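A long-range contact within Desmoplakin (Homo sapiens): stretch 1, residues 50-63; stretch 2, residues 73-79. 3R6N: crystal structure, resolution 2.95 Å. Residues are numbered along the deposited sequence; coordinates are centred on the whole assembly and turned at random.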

ATOM      1  N   SER A  50     -27.370 -25.057  51.589  1.00108.43           N
ATOM      2  CA  SER A  50     -28.179 -24.766  52.765  1.00107.72           C
ATOM      3  C   SER A  50     -29.569 -25.379  52.635  1.00107.14           C
ATOM      4  O   SER A  50     -30.091 -25.967  53.584  1.00108.05           O
ATOM      5  N   ILE A  51     -30.168 -25.244  51.457  1.00 94.21           N
ATOM      6  CA  ILE A  51     -31.495 -25.793  51.222  1.00 93.87           C
ATOM      7  C   ILE A  51     -31.410 -27.278  50.886  1.00 96.47           C
ATOM      8  O   ILE A  51     -32.380 -28.018  51.046  1.00 97.08           O
ATOM      9  N   GLY A  52     -30.247 -27.707  50.412  1.00132.50           N
ATOM     10  CA  GLY A  52     -30.010 -29.118  50.179  1.00135.78           C
ATOM     11  C   GLY A  52     -30.009 -29.851  51.504  1.00137.74           C
ATOM     12  O   GLY A  52     -30.499 -30.975  51.609  1.00139.89           O
ATOM     13  N   ASP A  53     -29.461 -29.201  52.526  1.00121.50           N
ATOM     14  CA  ASP A  53     -29.427 -29.765  53.867  1.00123.32           C
ATOM     15  C   ASP A  53     -30.786 -29.653  54.537  1.00121.62           C
ATOM     16  O   ASP A  53     -31.082 -30.370  55.494  1.00123.25           O
ATOM     17  N   TYR A  54     -31.616 -28.755  54.024  1.00 91.65           N
ATOM     18  CA  TYR A  54     -32.923 -28.501  54.614  1.00 90.06           C
ATOM     19  C   TYR A  54     -33.919 -29.621  54.329  1.00 91.19           C
ATOM     20  O   TYR A  54     -34.986 -29.674  54.934  1.00 90.53           O
ATOM     21  N   ARG A  55     -33.570 -30.512  53.407  1.00109.74           N
ATOM     22  CA  ARG A  55     -34.456 -31.614  53.056  1.00111.32           C
ATOM     23  C   ARG A  55     -34.752 -32.482  54.270  1.00113.22           C
ATOM     24  O   ARG A  55     -35.868 -32.974  54.436  1.00113.39           O
ATOM     25  N   TRP A  56     -33.745 -32.661  55.118  1.00158.69           N
ATOM     26  CA  TRP A  56     -33.889 -33.487  56.311  1.00160.87           C
ATOM     27  C   TRP A  56     -34.616 -32.749  57.429  1.00158.54           C
ATOM     28  O   TRP A  56     -35.382 -33.349  58.181  1.00159.28           O
ATOM     29  N   GLN A  57     -34.378 -31.448  57.535  1.00128.17           N
ATOM     30  CA  GLN A  57     -35.117 -30.628  58.482  1.00126.15           C
ATOM     31  C   GLN A  57     -36.588 -30.663  58.086  1.00124.63           C
ATOM     32  O   GLN A  57     -37.478 -30.611  58.935  1.00124.13           O
ATOM     33  N   LEU A  58     -36.828 -30.765  56.783  1.00105.57           N
ATOM     34  CA  LEU A  58     -38.184 -30.815  56.246  1.00104.54           C
ATOM     35  C   LEU A  58     -38.812 -32.186  56.444  1.00106.78           C
ATOM     36  O   LEU A  58     -40.012 -32.300  56.685  1.00106.23           O
ATOM     37  N   ASP A  59     -38.002 -33.230  56.323  1.00117.23           N
ATOM     38  CA  ASP A  59     -38.494 -34.585  56.530  1.00120.00           C
ATOM     39  C   ASP A  59     -39.042 -34.735  57.947  1.00119.98           C
ATOM     40  O   ASP A  59     -40.146 -35.244  58.141  1.00120.27           O
ATOM     41  N   LYS A  60     -38.269 -34.282  58.930  1.00116.26           N
ATOM     42  CA  LYS A  60     -38.687 -34.320  60.329  1.00116.30           C
ATOM     43  C   LYS A  60     -40.025 -33.622  60.527  1.00113.66           C
ATOM     44  O   LYS A  60     -40.845 -34.043  61.344  1.00114.09           O
ATOM     45  N   ILE A  61     -40.237 -32.552  59.773  1.00 92.52           N
ATOM     46  CA  ILE A  61     -41.424 -31.722  59.930  1.00 90.34           C
ATOM     47  C   ILE A  61     -42.674 -32.340  59.294  1.00 90.61           C
ATOM     48  O   ILE A  61     -43.782 -32.199  59.818  1.00 89.99           O
ATOM     49  N   LYS A  62     -42.491 -33.038  58.176  1.00108.59           N
ATOM     50  CA  LYS A  62     -43.599 -33.723  57.515  1.00109.43           C
ATOM     51  C   LYS A  62     -44.026 -34.961  58.301  1.00111.66           C
ATOM     52  O   LYS A  62     -45.128 -35.482  58.113  1.00112.34           O
ATOM     53  N   ALA A  63     -43.144 -35.425  59.182  1.00131.64           N
ATOM     54  CA  ALA A  63     -43.406 -36.607  59.997  1.00134.12           C
ATOM     55  C   ALA A  63     -44.305 -36.271  61.181  1.00132.82           C
ATOM     56  O   ALA A  63     -45.062 -37.114  61.659  1.00134.26           O
ATOM     57  N   GLN A  73     -48.404 -29.296  50.236  1.00 90.22           N
ATOM     58  CA  GLN A  73     -48.027 -27.919  49.938  1.00 88.56           C
ATOM     59  C   GLN A  73     -46.565 -27.626  50.275  1.00 87.16           C
ATOM     60  O   GLN A  73     -45.898 -26.876  49.568  1.00 86.34           O
ATOM     61  N   LEU A  74     -46.076 -28.209  51.362  1.00 78.45           N
ATOM     62  CA  LEU A  74     -44.685 -28.028  51.754  1.00 77.60           C
ATOM     63  C   LEU A  74     -43.767 -28.724  50.767  1.00 78.59           C
ATOM     64  O   LEU A  74     -42.775 -28.155  50.325  1.00 77.75           O
ATOM     65  N   GLU A  75     -44.101 -29.962  50.426  1.00 99.45           N
ATOM     66  CA  GLU A  75     -43.278 -30.741  49.514  1.00101.09           C
ATOM     67  C   GLU A  75     -43.236 -30.101  48.131  1.00100.68           C
ATOM     68  O   GLU A  75     -42.223 -30.163  47.439  1.00101.03           O
ATOM     69  N   GLU A  76     -44.343 -29.482  47.734  1.00 91.52           N
ATOM     70  CA  GLU A  76     -44.439 -28.863  46.419  1.00 91.40           C
ATOM     71  C   GLU A  76     -43.606 -27.591  46.365  1.00 89.17           C
ATOM     72  O   GLU A  76     -43.031 -27.254  45.327  1.00 89.07           O
ATOM     73  N   GLU A  77     -43.546 -26.884  47.489  1.00 90.42           N
ATOM     74  CA  GLU A  77     -42.751 -25.669  47.583  1.00 88.59           C
ATOM     75  C   GLU A  77     -41.269 -26.003  47.595  1.00 88.45           C
ATOM     76  O   GLU A  77     -40.472 -25.355  46.924  1.00 87.65           O
ATOM     77  N   TYR A  78     -40.902 -27.018  48.365  1.00 75.81           N
ATOM     78  CA  TYR A  78     -39.505 -27.399  48.482  1.00 76.26           C
ATOM     79  C   TYR A  78     -38.946 -27.914  47.158  1.00 77.50           C
ATOM     80  O   TYR A  78     -37.848 -27.532  46.750  1.00 77.11           O
ATOM     81  N   GLU A  79     -39.703 -28.779  46.490  1.00103.59           N
ATOM     82  CA  GLU A  79     -39.262 -29.356  45.225  1.00105.37           C
ATOM     83  C   GLU A  79     -39.134 -28.271  44.163  1.00103.88           C
ATOM     84  O   GLU A  79     -38.352 -28.397  43.221  1.00104.64           O
TER

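What does the start of stretch 2 offer to the facing helix? The two helices run antiparallel, at 170°, so the early residues of stretch 2 meet the late residues of stretch 1. Gln73 is out of reach, but Leu74 points toward the partner in an m, t rotamer. Its CD1 lies 4.3 Å from CG2 of Ile61, and its CB lies 4.4 Å from CD1 of Leu58; both partners also point toward stretch 2, so Leu74 itself makes apolar contacts, beside a charged pair formed by the next residue.

How does Glu75 join in when its CA-to-CB bond points sideways? With chi1 t and chi2 p, its carboxylate comes nearer to stretch 1 and meets two basic side chains. Lys62 NZ donates a hydrogen bond to Glu75 OE1 at 2.7 Å, within a salt bridge, while Arg55 NH2 forms a salt bridge with Glu75 OE2 at 3.0 Å. Glu76 and Glu77 take no part.

Why is Tyr78 the residue most covered by the other stretch? Its CA-to-CB bond points toward stretch 1, and with chi1 t the side chain sits as a knob among Ile51, Gly52, Arg55 and Leu58. At its base, Tyr78 CB packs 3.6 Å from CD2 of Leu58; along the ring, CE1 approaches CD2 of Tyr54 at 4.2 Å, at the edge of the Tyr54 ring. At the tip, Tyr78 OH donates a hydrogen bond to Ile51 O at 2.7 Å, reaching a backbone carbonyl near the kinked part of helix 50-63.

What closes the contact at Glu79? Its carboxylate comes nearer to stretch 1 although CB points sideways, with chi1 between wells at -139° and chi2 p, and forms a salt bridge from OE1 to Arg55 NH2 at 3.1 Å. Arg55 NH1 adds a hydrogen bond to Glu79 OE2 at 3.2 Å. The same guanidinium thus serves Glu75 and Glu79, one turn apart, with Tyr78 CE2 over one of its faces.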

ATOM      1  CB  SER A  50     -28.286 -23.255  52.971  1.00105.51           C
ATOM      2  OG  SER A  50     -28.926 -22.946  54.196  1.00105.36           O
ATOM      3  CB  ILE A  51     -32.237 -25.055  50.089  1.00 91.85           C
ATOM      4  CG1 ILE A  51     -31.816 -25.600  48.727  1.00 92.69           C
ATOM      5  CG2 ILE A  51     -32.012 -23.551  50.181  1.00 89.88           C
ATOM      6  CD1 ILE A  51     -32.670 -25.084  47.597  1.00 91.24           C
ATOM      7  CB  ASP A  53     -28.370 -29.064  54.719  1.00123.56           C
ATOM      8  CG  ASP A  53     -26.965 -29.524  54.396  1.00126.62           C
ATOM      9  OD1 ASP A  53     -26.655 -29.702  53.198  1.00126.86           O
ATOM     10  OD2 ASP A  53     -26.172 -29.717  55.343  1.00129.07           O
ATOM     11  CB  TYR A  54     -33.478 -27.174  54.108  1.00 87.08           C
ATOM     12  CG  TYR A  54     -34.650 -26.658  54.903  1.00 85.73           C
ATOM     13  CD1 TYR A  54     -34.461 -26.088  56.155  1.00 85.69           C
ATOM     14  CD2 TYR A  54     -35.943 -26.727  54.400  1.00 84.81           C
ATOM     15  CE1 TYR A  54     -35.528 -25.608  56.887  1.00 84.77           C
ATOM     16  CE2 TYR A  54     -37.020 -26.248  55.126  1.00 83.88           C
ATOM     17  CZ  TYR A  54     -36.805 -25.688  56.370  1.00 83.85           C
ATOM     18  OH  TYR A  54     -37.866 -25.205  57.102  1.00 83.24           O
ATOM     19  CB  ARG A  55     -33.860 -32.468  51.936  1.00113.91           C
ATOM     20  CG  ARG A  55     -34.762 -33.613  51.504  1.00116.09           C
ATOM     21  CD  ARG A  55     -34.916 -33.670  49.991  1.00116.58           C
ATOM     22  NE  ARG A  55     -36.228 -34.183  49.601  1.00116.85           N
ATOM     23  CZ  ARG A  55     -36.647 -34.301  48.344  1.00117.25           C
ATOM     24  NH1 ARG A  55     -35.858 -33.946  47.337  1.00117.29           N
ATOM     25  NH2 ARG A  55     -37.859 -34.777  48.093  1.00117.79           N
ATOM     26  CB  TRP A  56     -32.525 -33.995  56.782  1.00164.18           C
ATOM     27  CG  TRP A  56     -31.998 -35.112  55.930  1.00167.83           C
ATOM     28  CD1 TRP A  56     -32.056 -36.448  56.203  1.00171.81           C
ATOM     29  CD2 TRP A  56     -31.351 -34.990  54.656  1.00168.17           C
ATOM     30  NE1 TRP A  56     -31.478 -37.164  55.182  1.00174.89           N
ATOM     31  CE2 TRP A  56     -31.038 -36.294  54.220  1.00172.64           C
ATOM     32  CE3 TRP A  56     -31.002 -33.906  53.844  1.00165.36           C
ATOM     33  CZ2 TRP A  56     -30.394 -36.542  53.008  1.00174.40           C
ATOM     34  CZ3 TRP A  56     -30.363 -34.155  52.641  1.00166.84           C
ATOM     35  CH2 TRP A  56     -30.065 -35.461  52.236  1.00171.33           C
ATOM     36  CB  GLN A  57     -34.593 -29.191  58.467  1.00124.10           C
ATOM     37  CG  GLN A  57     -34.504 -28.528  59.839  1.00123.93           C
ATOM     38  CD  GLN A  57     -35.861 -28.285  60.475  1.00122.74           C
ATOM     39  OE1 GLN A  57     -36.506 -29.213  60.967  1.00123.86           O
ATOM     40  NE2 GLN A  57     -36.299 -27.031  60.473  1.00120.75           N
ATOM     41  CB  LEU A  58     -38.185 -30.468  54.757  1.00103.73           C
ATOM     42  CG  LEU A  58     -39.567 -30.400  54.104  1.00102.89           C
ATOM     43  CD1 LEU A  58     -40.322 -29.172  54.589  1.00100.59           C
ATOM     44  CD2 LEU A  58     -39.451 -30.397  52.588  1.00103.05           C
ATOM     45  CB  ASP A  59     -37.391 -35.614  56.266  1.00123.62           C
ATOM     46  CG  ASP A  59     -37.070 -35.759  54.789  1.00124.51           C
ATOM     47  OD1 ASP A  59     -37.877 -35.298  53.954  1.00122.65           O
ATOM     48  OD2 ASP A  59     -36.013 -36.343  54.464  1.00127.38           O
ATOM     49  CB  LYS A  60     -37.636 -33.653  61.221  1.00116.29           C
ATOM     50  CG  LYS A  60     -36.552 -34.585  61.738  1.00119.88           C
ATOM     51  CD  LYS A  60     -37.047 -35.418  62.913  1.00121.77           C
ATOM     52  CE  LYS A  60     -35.900 -36.171  63.573  1.00125.55           C
ATOM     53  NZ  LYS A  60     -36.345 -36.915  64.782  1.00127.45           N
ATOM     54  CB  ILE A  61     -41.168 -30.287  59.408  1.00 88.14           C
ATOM     55  CG1 ILE A  61     -40.315 -29.518  60.421  1.00 87.89           C
ATOM     56  CG2 ILE A  61     -42.475 -29.559  59.139  1.00 86.54           C
ATOM     57  CD1 ILE A  61     -40.142 -28.056  60.105  1.00 86.09           C
ATOM     58  CB  LYS A  62     -43.223 -34.111  56.083  1.00110.53           C
ATOM     59  CG  LYS A  62     -42.967 -32.930  55.157  1.00108.39           C
ATOM     60  CD  LYS A  62     -42.908 -33.374  53.703  1.00109.66           C
ATOM     61  CE  LYS A  62     -41.873 -34.469  53.501  1.00112.48           C
ATOM     62  NZ  LYS A  62     -41.969 -35.083  52.149  1.00114.50           N
ATOM     63  CB  ALA A  63     -42.097 -37.212  60.486  1.00136.62           C
ATOM     64  CB  GLN A  73     -48.943 -26.944  50.678  1.00 87.96           C
ATOM     65  CG  GLN A  73     -48.579 -25.483  50.464  1.00 86.74           C
ATOM     66  CD  GLN A  73     -49.617 -24.532  51.025  1.00 86.99           C
ATOM     67  OE1 GLN A  73     -50.674 -24.956  51.496  1.00 88.04           O
ATOM     68  NE2 GLN A  73     -49.324 -23.236  50.970  1.00 86.33           N
ATOM     69  CB  LEU A  74     -44.436 -28.578  53.159  1.00 77.87           C
ATOM     70  CG  LEU A  74     -44.914 -27.733  54.338  1.00 76.85           C
ATOM     71  CD1 LEU A  74     -44.650 -28.456  55.646  1.00 77.46           C
ATOM     72  CD2 LEU A  74     -44.235 -26.381  54.339  1.00 75.39           C
ATOM     73  CB  GLU A  75     -43.794 -32.178  49.419  1.00103.91           C
ATOM     74  CG  GLU A  75     -42.824 -33.137  48.747  1.00106.37           C
ATOM     75  CD  GLU A  75     -41.510 -33.260  49.501  1.00106.37           C
ATOM     76  OE1 GLU A  75     -41.474 -32.896  50.698  1.00104.99           O
ATOM     77  OE2 GLU A  75     -40.512 -33.716  48.900  1.00108.01           O
ATOM     78  CB  GLU A  76     -45.901 -28.569  46.068  1.00 91.97           C
ATOM     79  CG  GLU A  76     -46.105 -27.889  44.720  1.00 92.21           C
ATOM     80  CD  GLU A  76     -45.901 -26.384  44.781  1.00 90.11           C
ATOM     81  OE1 GLU A  76     -46.384 -25.752  45.746  1.00 89.18           O
ATOM     82  OE2 GLU A  76     -45.251 -25.835  43.866  1.00 89.61           O
ATOM     83  CB  GLU A  77     -43.107 -24.888  48.844  1.00 87.54           C
ATOM     84  CG  GLU A  77     -42.380 -23.566  48.967  1.00 86.08           C
ATOM     85  CD  GLU A  77     -42.770 -22.584  47.874  1.00 85.89           C
ATOM     86  OE1 GLU A  77     -43.980 -22.484  47.567  1.00 86.72           O
ATOM     87  OE2 GLU A  77     -41.867 -21.916  47.320  1.00 85.12           O
ATOM     88  CB  TYR A  78     -39.306 -28.440  49.584  1.00 77.68           C
ATOM     89  CG  TYR A  78     -37.866 -28.864  49.723  1.00 78.73           C
ATOM     90  CD1 TYR A  78     -36.985 -28.150  50.520  1.00 77.69           C
ATOM     91  CD2 TYR A  78     -37.382 -29.967  49.039  1.00 81.17           C
ATOM     92  CE1 TYR A  78     -35.663 -28.531  50.639  1.00 78.99           C
ATOM     93  CE2 TYR A  78     -36.063 -30.355  49.150  1.00 82.60           C
ATOM     94  CZ  TYR A  78     -35.206 -29.636  49.950  1.00 81.47           C
ATOM     95  OH  TYR A  78     -33.889 -30.027  50.057  1.00 83.21           O
ATOM     96  CB  GLU A  79     -40.230 -30.447  44.760  1.00107.91           C
ATOM     97  CG  GLU A  79     -39.545 -31.669  44.164  1.00111.14           C
ATOM     98  CD  GLU A  79     -38.755 -32.454  45.198  1.00112.47           C
ATOM     99  OE1 GLU A  79     -39.226 -32.552  46.352  1.00111.98           O
ATOM    100  OE2 GLU A  79     -37.666 -32.968  44.861  1.00114.26           O
TER